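Local coordinates for protein peptidase M28 (PDB 3IIB) that probably works as a two-zinc M28-family metallopeptidase with carboxypeptidase or dipeptidase activity, and is likely to be active as a homodimer, at residues L90-L95 with I221-G226; D114-L119 with A158-E163; D207-M212 with K217-S222; A240-S245 with A279-I284; E250-G255 with V429-K434. One frame throughout, in Å; residues are numbered along the deposited sequence.

Contact 1 (L90-L95 with I221-G226); sequences LVVTAL and ISLELG
Val92 and Leu223 meet at the middle of two strand segments that run only 36° apart but do not pair with each other. Their side chains approach at a slant, and the touch is methyl to methyl, Val92 CG2 to Leu223 CD1 at 4.0 Å. Val92 CG2 lies anti to the backbone N, which directs this branch across the gap. Leu223 does not leave its backbone aimed at the valine, but with CG anti to the backbone N its CD1 end comes nearer. At one end Leu225 reaches Ala94: CD2 of the leucine sits 4.0 Å from Ala94 CB and touches its backbone N as well. The alanine suits this place because the CA atoms are closest here, 6.6 Å apart for Ala94 and Leu225. At the other end, where the backbones stand wider, two larger residues span the distance, with Leu90 CD1 lying 4.4 Å from Ile221 CG2. Strand 62-84 pairs antiparallel with both strands and so links them, and the apolar row packs between them. Strand 198-201 flanks 88-94 on its other edge and adds Ala199 and Ile201 around Val92, while Ile110 of strand 106-113 packs on Ile221.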
# COMPACT_ATOMS: atom_id res chain seq x y z
N LEU A 90 -3.85 -3.70 14.28
CA LEU A 90 -3.16 -2.54 13.74
C LEU A 90 -1.93 -2.95 12.92
O LEU A 90 -1.40 -4.06 13.08
CB LEU A 90 -2.75 -1.63 14.89
CG LEU A 90 -3.84 -1.09 15.80
CD1 LEU A 90 -3.22 -0.54 17.09
CD2 LEU A 90 -4.75 -0.03 15.11
N VAL A 91 -1.50 -2.06 12.03
CA VAL A 91 -0.29 -2.27 11.24
C VAL A 91 0.65 -1.18 11.78
O VAL A 91 0.35 0.02 11.74
CB VAL A 91 -0.49 -2.15 9.72
CG1 VAL A 91 0.86 -1.94 9.00
CG2 VAL A 91 -1.22 -3.45 9.15
N VAL A 92 1.74 -1.63 12.36
CA VAL A 92 2.61 -0.79 13.16
C VAL A 92 4.04 -1.08 12.74
O VAL A 92 4.36 -2.18 12.30
CB VAL A 92 2.40 -1.07 14.68
CG1 VAL A 92 2.84 -2.48 15.06
CG2 VAL A 92 3.12 -0.08 15.54
N THR A 93 4.92 -0.11 12.97
CA THR A 93 6.35 -0.36 12.93
C THR A 93 7.06 0.47 14.00
O THR A 93 6.66 1.58 14.32
CB THR A 93 6.92 -0.06 11.52
OG1 THR A 93 8.21 -0.66 11.40
CG2 THR A 93 6.99 1.44 11.28
N ALA A 94 8.15 -0.07 14.53
CA ALA A 94 8.95 0.65 15.51
C ALA A 94 9.54 1.88 14.82
O ALA A 94 9.96 1.82 13.64
CB ALA A 94 10.10 -0.25 16.05
N LEU A 95 9.63 2.97 15.57
CA LEU A 95 10.46 4.09 15.18
C LEU A 95 11.91 3.68 15.31
O LEU A 95 12.27 2.90 16.18
CB LEU A 95 10.15 5.34 16.01
CG LEU A 95 8.69 5.82 15.89
CD1 LEU A 95 8.52 7.21 16.61
CD2 LEU A 95 8.21 5.87 14.44
N ILE A 221 -4.83 -0.19 23.74
CA ILE A 221 -4.08 -0.95 22.74
C ILE A 221 -3.11 -1.91 23.42
O ILE A 221 -2.78 -1.74 24.59
CB ILE A 221 -3.34 -0.03 21.72
CG1 ILE A 221 -2.17 0.73 22.35
CG2 ILE A 221 -4.34 0.96 21.08
CD1 ILE A 221 -1.29 1.42 21.30
N SER A 222 -2.71 -2.92 22.66
CA SER A 222 -1.56 -3.77 22.95
C SER A 222 -0.44 -3.39 21.98
O SER A 222 -0.71 -3.16 20.80
CB SER A 222 -1.91 -5.23 22.73
OG SER A 222 -0.77 -6.05 22.99
N LEU A 223 0.80 -3.28 22.48
CA LEU A 223 1.96 -2.96 21.64
C LEU A 223 3.14 -3.85 22.03
O LEU A 223 3.51 -3.96 23.21
CB LEU A 223 2.37 -1.50 21.83
CG LEU A 223 3.56 -0.98 21.01
CD1 LEU A 223 3.33 -0.98 19.48
CD2 LEU A 223 3.89 0.46 21.49
N GLU A 224 3.72 -4.47 21.01
CA GLU A 224 4.85 -5.35 21.18
C GLU A 224 5.87 -4.93 20.17
O GLU A 224 5.55 -4.89 18.98
CB GLU A 224 4.46 -6.81 20.93
CG GLU A 224 5.63 -7.75 21.13
CD GLU A 224 5.26 -9.21 21.05
OE1 GLU A 224 4.09 -9.54 20.72
OE2 GLU A 224 6.16 -10.02 21.36
N LEU A 225 7.08 -4.60 20.65
CA LEU A 225 8.21 -4.24 19.81
C LEU A 225 9.43 -4.98 20.27
O LEU A 225 9.78 -4.99 21.46
CB LEU A 225 8.51 -2.75 19.82
CG LEU A 225 7.39 -1.81 19.39
CD1 LEU A 225 7.83 -0.35 19.68
CD2 LEU A 225 6.96 -2.00 17.90
N GLY A 226 10.07 -5.64 19.32
CA GLY A 226 11.32 -6.32 19.59
C GLY A 226 12.33 -5.40 18.91
O GLY A 226 12.07 -4.83 17.83

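Contact 2 (D114-L119 with A158-E163); sequences DTLQDL and AVAAAE
Leu119 and Leu116 of the short helix 116-120 press against Ala160 and Ala161 of helix 145-163, and everything that crosses is apolar. Leu119 does most of it. With CG anti to its backbone N (chi1 173°), the isobutyl group reaches over the other helix, where CD2 lies 4.0 Å from both Ala160 CB and Ala161 CB and 3.8 Å from Ala161 N. Its second branch, CD1, rests on Ala161 CA at 4.0 Å, so the leucine packs on backbone as well as on methyl groups. Leu116, one turn earlier, brings its CD1 to within 3.9 Å of Ala160 CB, and that methyl is thus shared by both leucines. Alanines fit because they let large side chains approach the helix backbone closely. Putting an alanine in place of Leu119 would probably open a gap over Ala160 and Ala161 and leave Leu116 as the main link between the helices.

The side-chain hydrogen bonding is within 114-119. Thr115 is the N-cap: its OG1 accepts from Asp118 N at 3.1 Å, with an N-H...O angle of 162°, which fixes the first turn.

Strand 131-134 lies beneath, giving Ile134 to Leu119 and Ala132 to Ala161. The parallel strands 106-113, 131-134 and 168-172 with these two helices between them form successive beta-alpha-beta crossovers, and the contact is helix-to-helix packing on one side of that sheet.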
# COMPACT_ATOMS: atom_id res chain seq x y z
N ASP A 114 -3.35 16.30 19.04
CA ASP A 114 -3.35 16.75 17.66
C ASP A 114 -1.94 16.81 17.08
O ASP A 114 -1.75 16.54 15.90
CB ASP A 114 -3.93 18.15 17.50
CG ASP A 114 -5.39 18.26 17.86
OD1 ASP A 114 -6.14 17.27 17.87
OD2 ASP A 114 -5.80 19.41 18.11
N THR A 115 -0.96 17.18 17.90
CA THR A 115 0.39 17.48 17.44
C THR A 115 1.37 17.24 18.59
O THR A 115 0.95 17.15 19.74
CB THR A 115 0.54 18.96 17.03
OG1 THR A 115 0.35 19.79 18.19
CG2 THR A 115 -0.50 19.35 15.93
N LEU A 116 2.65 17.12 18.25
CA LEU A 116 3.74 17.16 19.23
C LEU A 116 3.62 18.35 20.19
O LEU A 116 3.76 18.18 21.40
CB LEU A 116 5.11 17.20 18.51
CG LEU A 116 6.33 17.41 19.43
CD1 LEU A 116 6.58 16.21 20.37
CD2 LEU A 116 7.57 17.70 18.58
N GLN A 117 3.33 19.55 19.67
CA GLN A 117 3.20 20.72 20.54
C GLN A 117 2.12 20.53 21.61
O GLN A 117 2.32 20.87 22.77
CB GLN A 117 2.91 21.98 19.73
CG GLN A 117 3.02 23.29 20.56
CD GLN A 117 4.39 23.46 21.25
OE1 GLN A 117 4.51 23.32 22.48
NE2 GLN A 117 5.43 23.76 20.46
N ASP A 118 0.99 19.95 21.21
CA ASP A 118 -0.09 19.66 22.15
C ASP A 118 0.34 18.68 23.23
O ASP A 118 0.05 18.86 24.41
CB ASP A 118 -1.31 19.16 21.40
CG ASP A 118 -1.96 20.26 20.58
OD1 ASP A 118 -2.13 21.38 21.12
OD2 ASP A 118 -2.30 20.03 19.41
N LEU A 119 1.10 17.67 22.83
CA LEU A 119 1.67 16.71 23.77
C LEU A 119 2.63 17.42 24.74
O LEU A 119 2.58 17.19 25.95
CB LEU A 119 2.38 15.61 23.01
CG LEU A 119 3.17 14.62 23.83
CD1 LEU A 119 2.31 13.97 24.96
CD2 LEU A 119 3.79 13.56 22.88
N ALA A 158 8.62 10.59 21.60
CA ALA A 158 8.83 9.66 22.70
C ALA A 158 9.38 10.39 23.95
O ALA A 158 9.02 10.07 25.10
CB ALA A 158 9.74 8.46 22.27
N VAL A 159 10.23 11.38 23.73
CA VAL A 159 10.74 12.17 24.84
C VAL A 159 9.60 12.97 25.51
O VAL A 159 9.39 12.89 26.72
CB VAL A 159 11.86 13.10 24.43
CG1 VAL A 159 12.22 14.07 25.61
CG2 VAL A 159 13.07 12.29 23.99
N ALA A 160 8.85 13.70 24.70
CA ALA A 160 7.76 14.53 25.24
C ALA A 160 6.71 13.68 25.97
O ALA A 160 6.21 14.09 27.02
CB ALA A 160 7.11 15.35 24.10
N ALA A 161 6.40 12.50 25.44
CA ALA A 161 5.42 11.63 26.08
C ALA A 161 5.95 11.08 27.40
O ALA A 161 5.25 11.09 28.40
CB ALA A 161 5.04 10.49 25.15
N ALA A 162 7.20 10.62 27.42
CA ALA A 162 7.81 10.12 28.69
C ALA A 162 7.85 11.18 29.79
O ALA A 162 7.60 10.86 30.96
CB ALA A 162 9.21 9.55 28.47
N GLU A 163 8.10 12.42 29.41
CA GLU A 163 8.08 13.56 30.34
C GLU A 163 6.76 13.72 31.05
O GLU A 163 6.73 14.19 32.18
CB GLU A 163 8.49 14.86 29.64
CG GLU A 163 9.94 14.85 29.26
CD GLU A 163 10.38 16.10 28.51
OE1 GLU A 163 9.58 16.65 27.71
OE2 GLU A 163 11.53 16.52 28.71

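Contact 3 (D207-M212 with K217-S222); sequences DLINAM and KEVVIS
Val219 and Met212, the latter a selenomethionine introduced in place of methionine, have the most surface buried here, followed by Ile209. Val219 points at the helix and spreads its two methyls over it. CG2, set anti to the carbonyl carbon, meets Met212 CB at 3.8 Å, whereas CG1 turns to Ile209 CG2 at 4.4 Å. A beta-branched residue suits the position, because one side chain must touch helix residues three apart, about one turn, and valine carries a methyl for each. CG2 also lies 4.3 Å from Ile209 O, so the valine covers the helix backbone between its two partners.

Met212 touches the valine with the base of its side chain only. Beyond CG the chain is extended and leads the selenium end away from the segment 217-222; the side chain also packs on Ile82, Pro85 and Phe86. Its backbone is used too: Met212 O stands 3.6 Å from Lys217 CB. The lysine thus contributes its aliphatic start at the open edge, and the bent remainder of its chain leads away.

Since just four residues separate the segments, this is the packing of the end of helix 203-213 on the entry to strand 220-242. Strands 62-84 and 106-113 border that strand, and Ile82 and Ile110 from them complete the apolar layer under the helix. On the helix, Leu208, Ala211 and Met212 pack against Val32 of the second subunit.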
# COMPACT_ATOMS: atom_id res chain seq x y z
N ASP A 207 -6.87 6.66 11.55
CA ASP A 207 -8.26 7.04 11.27
C ASP A 207 -9.21 6.16 12.12
O ASP A 207 -10.21 6.63 12.63
CB ASP A 207 -8.65 6.82 9.81
CG ASP A 207 -7.92 7.71 8.86
OD1 ASP A 207 -7.36 8.75 9.31
OD2 ASP A 207 -7.87 7.35 7.66
N LEU A 208 -8.89 4.87 12.22
CA LEU A 208 -9.74 3.94 12.96
C LEU A 208 -9.80 4.31 14.45
O LEU A 208 -10.87 4.28 15.07
CB LEU A 208 -9.24 2.51 12.79
CG LEU A 208 -9.92 1.41 13.60
CD1 LEU A 208 -11.39 1.31 13.18
CD2 LEU A 208 -9.14 0.07 13.35
N ILE A 209 -8.64 4.63 15.01
CA ILE A 209 -8.56 4.96 16.41
C ILE A 209 -9.41 6.23 16.61
O ILE A 209 -10.18 6.34 17.56
CB ILE A 209 -7.13 5.18 16.86
CG1 ILE A 209 -6.38 3.85 16.92
CG2 ILE A 209 -7.11 5.83 18.26
CD1 ILE A 209 -4.89 3.94 17.42
N ASN A 210 -9.27 7.19 15.71
CA ASN A 210 -10.04 8.44 15.79
C ASN A 210 -11.55 8.16 15.79
O ASN A 210 -12.29 8.75 16.58
CB ASN A 210 -9.72 9.38 14.62
CG ASN A 210 -8.43 10.18 14.81
OD1 ASN A 210 -7.91 10.35 15.93
ND2 ASN A 210 -7.95 10.75 13.70
N ALA A 211 -12.02 7.27 14.91
CA ALA A 211 -13.45 6.91 14.81
C ALA A 211 -14.00 6.33 16.12
O ALA A 211 -15.15 6.57 16.49
CB ALA A 211 -13.63 5.90 13.67
N MSE A 212 -13.17 5.56 16.82
CA MSE A 212 -13.55 5.06 18.14
C MSE A 212 -13.60 6.14 19.22
O MSE A 212 -14.50 6.14 20.06
CB MSE A 212 -12.58 3.95 18.54
CG MSE A 212 -12.81 2.68 17.75
SE MSE A 212 -11.72 1.22 18.36
CE MSE A 212 -11.77 0.15 16.70
N LYS A 217 -15.48 6.91 23.44
CA LYS A 217 -14.94 5.71 24.05
C LYS A 217 -13.44 5.94 24.29
O LYS A 217 -12.77 6.58 23.50
CB LYS A 217 -15.13 4.50 23.16
CG LYS A 217 -16.58 4.11 22.92
CD LYS A 217 -17.29 3.78 24.22
CE LYS A 217 -18.80 4.03 24.12
NZ LYS A 217 -19.46 3.05 23.23
N GLU A 218 -12.94 5.42 25.41
CA GLU A 218 -11.49 5.25 25.56
C GLU A 218 -10.98 4.06 24.76
O GLU A 218 -11.64 3.02 24.69
CB GLU A 218 -11.12 5.09 27.03
CG GLU A 218 -11.40 6.39 27.80
CD GLU A 218 -10.82 6.40 29.19
OE1 GLU A 218 -10.81 5.35 29.85
OE2 GLU A 218 -10.38 7.48 29.62
N VAL A 219 -9.80 4.21 24.17
CA VAL A 219 -9.15 3.17 23.38
C VAL A 219 -7.96 2.65 24.15
O VAL A 219 -7.13 3.42 24.71
CB VAL A 219 -8.71 3.71 22.01
CG1 VAL A 219 -7.88 2.66 21.19
CG2 VAL A 219 -9.94 4.23 21.25
N VAL A 220 -7.91 1.33 24.23
CA VAL A 220 -6.83 0.59 24.85
C VAL A 220 -6.16 -0.19 23.77
O VAL A 220 -6.85 -0.84 22.97
CB VAL A 220 -7.41 -0.38 25.92
CG1 VAL A 220 -6.30 -1.26 26.57
CG2 VAL A 220 -8.23 0.40 26.95
N ILE A 221 -4.83 -0.19 23.74
CA ILE A 221 -4.08 -0.95 22.74
C ILE A 221 -3.11 -1.91 23.42
O ILE A 221 -2.78 -1.74 24.59
CB ILE A 221 -3.34 -0.03 21.72
CG1 ILE A 221 -2.17 0.73 22.35
CG2 ILE A 221 -4.34 0.96 21.08
CD1 ILE A 221 -1.29 1.42 21.30
N SER A 222 -2.71 -2.92 22.66
CA SER A 222 -1.56 -3.77 22.95
C SER A 222 -0.44 -3.39 21.98
O SER A 222 -0.71 -3.16 20.80
CB SER A 222 -1.91 -5.23 22.73
OG SER A 222 -0.77 -6.05 22.99

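Contact 4 (A240-S245 with A279-I284); sequences AEVKGS and AAAKHI
Val242, at the end of a strand, stands nearest to Ala281, in the middle of a regular helical turn, with their CA atoms 7.1 Å apart. The helix is held by its own backbone bonds, His283 N to Ala279 O at 2.9 Å and Ile284 N to Ala280 O at 3.2 Å, and the strand takes backbone partners from strand 293-300 on one side and from Asp61 and Arg62 on the other. The two backbones do not pair, and a single side chain joins them. Val242 forks at CB, sending one methyl to each of two helix residues three apart. CG2, anti to the carbonyl carbon, comes to 3.7 Å from Ala281 O and 4.3 Å from Ala281 CB. CG1, which takes the position anti to the backbone N, goes on to Ile284 CG2, also at 4.3 Å. Alanine allows the valine near the helix backbone, and isoleucine gives the bulk needed one turn farther along. Ile295 and Phe60 pack on Val242 too. Glu241 points away and forms salt bridges with Arg62 and Arg296, so its charge is kept off the face that meets the helix. The join is made by apolar side chains, with one methyl against a backbone carbonyl oxygen; its strength probably comes from exclusion of water.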
# COMPACT_ATOMS: atom_id res chain seq x y z
N ALA A 240 33.59 8.44 -5.83
CA ALA A 240 34.17 8.32 -7.19
C ALA A 240 34.43 9.67 -7.78
O ALA A 240 33.73 10.67 -7.49
CB ALA A 240 33.25 7.56 -8.11
N GLU A 241 35.43 9.71 -8.65
CA GLU A 241 35.82 10.95 -9.28
C GLU A 241 35.98 10.82 -10.78
O GLU A 241 36.45 9.81 -11.29
CB GLU A 241 37.13 11.50 -8.65
CG GLU A 241 36.98 11.90 -7.20
CD GLU A 241 38.27 12.28 -6.50
OE1 GLU A 241 39.35 12.31 -7.14
OE2 GLU A 241 38.18 12.60 -5.30
N VAL A 242 35.50 11.86 -11.46
CA VAL A 242 35.87 12.20 -12.81
C VAL A 242 37.02 13.20 -12.72
O VAL A 242 36.86 14.31 -12.23
CB VAL A 242 34.69 12.84 -13.58
CG1 VAL A 242 35.14 13.21 -15.02
CG2 VAL A 242 33.46 11.89 -13.59
N LYS A 243 38.20 12.82 -13.19
CA LYS A 243 39.38 13.62 -13.02
C LYS A 243 39.24 14.96 -13.78
O LYS A 243 38.76 14.99 -14.91
CB LYS A 243 40.62 12.84 -13.52
CG LYS A 243 41.94 13.53 -13.30
CD LYS A 243 43.17 12.61 -13.41
CE LYS A 243 43.50 12.20 -14.81
NZ LYS A 243 44.86 11.54 -14.84
N GLY A 244 39.65 16.04 -13.13
CA GLY A 244 39.65 17.36 -13.72
C GLY A 244 40.86 17.56 -14.59
O GLY A 244 41.61 16.65 -14.84
N SER A 245 41.07 18.80 -15.02
CA SER A 245 42.19 19.11 -15.91
C SER A 245 42.90 20.38 -15.40
O SER A 245 43.70 20.32 -14.45
CB SER A 245 41.72 19.20 -17.34
OG SER A 245 40.63 20.11 -17.52
N ALA A 279 24.89 8.12 -12.59
CA ALA A 279 24.65 8.18 -14.04
C ALA A 279 25.06 9.52 -14.64
O ALA A 279 25.68 9.54 -15.71
CB ALA A 279 23.16 7.86 -14.39
N ALA A 280 24.72 10.62 -13.98
CA ALA A 280 25.12 11.97 -14.46
C ALA A 280 26.64 12.06 -14.60
O ALA A 280 27.15 12.53 -15.63
CB ALA A 280 24.58 13.07 -13.53
N ALA A 281 27.36 11.60 -13.60
CA ALA A 281 28.83 11.59 -13.64
C ALA A 281 29.36 10.66 -14.77
O ALA A 281 30.33 11.01 -15.45
CB ALA A 281 29.42 11.22 -12.25
N LYS A 282 28.73 9.51 -14.99
CA LYS A 282 29.16 8.58 -16.04
C LYS A 282 28.96 9.21 -17.41
O LYS A 282 29.81 9.11 -18.26
CB LYS A 282 28.38 7.27 -15.95
CG LYS A 282 28.66 6.26 -17.08
CD LYS A 282 30.13 5.90 -17.19
CE LYS A 282 30.32 4.65 -17.99
NZ LYS A 282 29.89 4.76 -19.42
N HIS A 283 27.82 9.87 -17.61
CA HIS A 283 27.64 10.57 -18.90
C HIS A 283 28.74 11.60 -19.13
O HIS A 283 29.16 11.83 -20.27
CB HIS A 283 26.26 11.20 -19.02
CG HIS A 283 25.17 10.19 -19.11
ND1 HIS A 283 25.12 9.24 -20.11
CD2 HIS A 283 24.11 9.93 -18.30
CE1 HIS A 283 24.09 8.43 -19.91
NE2 HIS A 283 23.45 8.85 -18.83
N ILE A 284 29.16 12.27 -18.07
CA ILE A 284 30.25 13.26 -18.16
C ILE A 284 31.59 12.56 -18.46
O ILE A 284 32.36 12.99 -19.35
CB ILE A 284 30.30 14.15 -16.92
CG1 ILE A 284 29.10 15.10 -16.92
CG2 ILE A 284 31.68 14.94 -16.87
CD1 ILE A 284 28.90 15.89 -15.60

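Contact 5 (E250-G255 with V429-K434); sequences EIVLIG and VMANSK
Met430 O, in the C-terminal part of helix 413-432, is gripped by Arg293 NH1 and receives a weak bond from Ser433 N at 3.4 Å. Arg293 NH1 also bonds to Ser433 O, and its NE forms a salt bridge with Glu250 OE1, so one arginine ties this part of the helix to Glu250. Such a cation suits carbonyls near the C-terminal end of a helix, where it probably offsets the local negative polarity.

The direct touch beside it is apolar and rests on one methyl. Val252 CG2, directed at the helix by lying anti to the carbonyl carbon, settles on the link between two residues: it is 3.7 Å from Ala431 CA and 3.8 Å from Met430 C. Ala431 CB flanks it at 4.0 Å and Met430 CB at 4.2 Å. Alanine's small size lets the valine lie directly on the helix backbone, with CA atoms only 6.0 Å apart for Val252 and Ala431. Met430 is a selenomethionine; its chain, bent at chi2 and chi3, takes the selenium end away from the valine, and its side chain packs on Ile326 of the neighbouring strand.

Strand 247-257 lies between the parallel strands 293-300 and 324-329, and Ile254 carries the packing on along the helix to Tyr423, Phe426 and Ala427. This is a helix laid over the parallel part of a sheet, the alpha/beta arrangement of the zinc exopeptidase fold to which M28 peptidases belong.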
# COMPACT_ATOMS: atom_id res chain seq x y z
N GLU A 250 40.17 21.75 -7.69
CA GLU A 250 38.87 22.20 -7.27
C GLU A 250 37.83 21.11 -7.54
O GLU A 250 37.94 20.37 -8.50
CB GLU A 250 38.48 23.45 -8.04
CG GLU A 250 39.45 24.57 -7.84
CD GLU A 250 39.04 25.86 -8.53
OE1 GLU A 250 37.84 26.20 -8.52
OE2 GLU A 250 39.95 26.53 -9.06
N ILE A 251 36.86 21.02 -6.64
CA ILE A 251 35.91 19.92 -6.61
C ILE A 251 34.47 20.41 -6.77
O ILE A 251 34.04 21.33 -6.07
CB ILE A 251 35.98 19.18 -5.27
CG1 ILE A 251 37.35 18.52 -5.11
CG2 ILE A 251 34.87 18.15 -5.17
CD1 ILE A 251 37.86 18.62 -3.70
N VAL A 252 33.75 19.80 -7.69
CA VAL A 252 32.30 19.91 -7.77
C VAL A 252 31.79 18.60 -7.18
O VAL A 252 32.09 17.50 -7.69
CB VAL A 252 31.82 20.05 -9.20
CG1 VAL A 252 30.29 19.92 -9.29
CG2 VAL A 252 32.35 21.40 -9.78
N LEU A 253 31.05 18.69 -6.09
CA LEU A 253 30.56 17.53 -5.37
C LEU A 253 29.08 17.32 -5.69
O LEU A 253 28.26 18.22 -5.48
CB LEU A 253 30.74 17.75 -3.87
CG LEU A 253 30.53 16.58 -2.89
CD1 LEU A 253 31.06 16.95 -1.51
CD2 LEU A 253 29.10 16.18 -2.78
N ILE A 254 28.75 16.13 -6.17
CA ILE A 254 27.35 15.78 -6.36
C ILE A 254 27.13 14.49 -5.58
O ILE A 254 27.91 13.51 -5.67
CB ILE A 254 26.95 15.68 -7.87
CG1 ILE A 254 27.83 14.66 -8.62
CG2 ILE A 254 26.92 17.13 -8.57
CD1 ILE A 254 27.37 14.45 -10.11
N GLY A 255 26.12 14.53 -4.72
CA GLY A 255 25.96 13.48 -3.73
C GLY A 255 24.58 12.85 -3.66
O GLY A 255 23.59 13.34 -4.23
N VAL A 429 28.31 22.22 -16.21
CA VAL A 429 28.38 23.67 -16.18
C VAL A 429 29.20 24.16 -14.97
O VAL A 429 30.10 25.00 -15.12
CB VAL A 429 26.97 24.32 -16.23
CG1 VAL A 429 27.07 25.80 -16.01
CG2 VAL A 429 26.30 24.03 -17.61
N MSE A 430 28.96 23.59 -13.79
CA MSE A 430 29.71 24.03 -12.63
C MSE A 430 31.20 23.65 -12.68
O MSE A 430 32.03 24.44 -12.21
CB MSE A 430 29.10 23.50 -11.33
CG MSE A 430 27.72 24.00 -11.03
SE MSE A 430 27.67 25.91 -10.63
CE MSE A 430 27.27 26.37 -12.16
N ALA A 431 31.52 22.48 -13.24
CA ALA A 431 32.91 22.04 -13.35
C ALA A 431 33.70 22.82 -14.38
O ALA A 431 34.93 22.69 -14.43
CB ALA A 431 33.00 20.52 -13.67
N ASN A 432 33.01 23.64 -15.17
CA ASN A 432 33.67 24.48 -16.19
C ASN A 432 33.38 25.99 -16.04
O ASN A 432 33.87 26.82 -16.82
CB ASN A 432 33.29 23.95 -17.56
CG ASN A 432 33.86 22.57 -17.80
OD1 ASN A 432 35.05 22.45 -18.03
ND2 ASN A 432 33.03 21.51 -17.65
N SER A 433 32.68 26.36 -14.97
CA SER A 433 32.28 27.75 -14.78
C SER A 433 33.44 28.61 -14.33
O SER A 433 34.29 28.18 -13.56
CB SER A 433 31.20 27.85 -13.72
OG SER A 433 30.72 29.20 -13.57
N LYS A 434 33.46 29.84 -14.82
CA LYS A 434 34.40 30.84 -14.32
C LYS A 434 33.89 31.77 -13.23
O LYS A 434 34.62 32.67 -12.82
CB LYS A 434 34.89 31.67 -15.51
CG LYS A 434 35.54 30.85 -16.60
CD LYS A 434 36.74 30.13 -16.08

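From the N terminus, contact 1 opens first at 90-95 and closes only at 221-226, after a long excursion. Contact 2 is nested within that loop, joining helices 116-120 and 145-163. Contact 3 closes a very short loop at its end and shares Ile221 and Ser222 with contact 1: helix 203-213 packs on the lead-in to strand 220-242, whose first residues contact 1 uses. That strand runs on to the other side of the chain's centre, where contact 4 begins, about 45 Å from contact 1 between centres. Contacts 4 and 5 cross, their segments alternating along the chain, and their centres lie about 10 Å apart; together they fix helices 267-285 and 413-432 on the sheet.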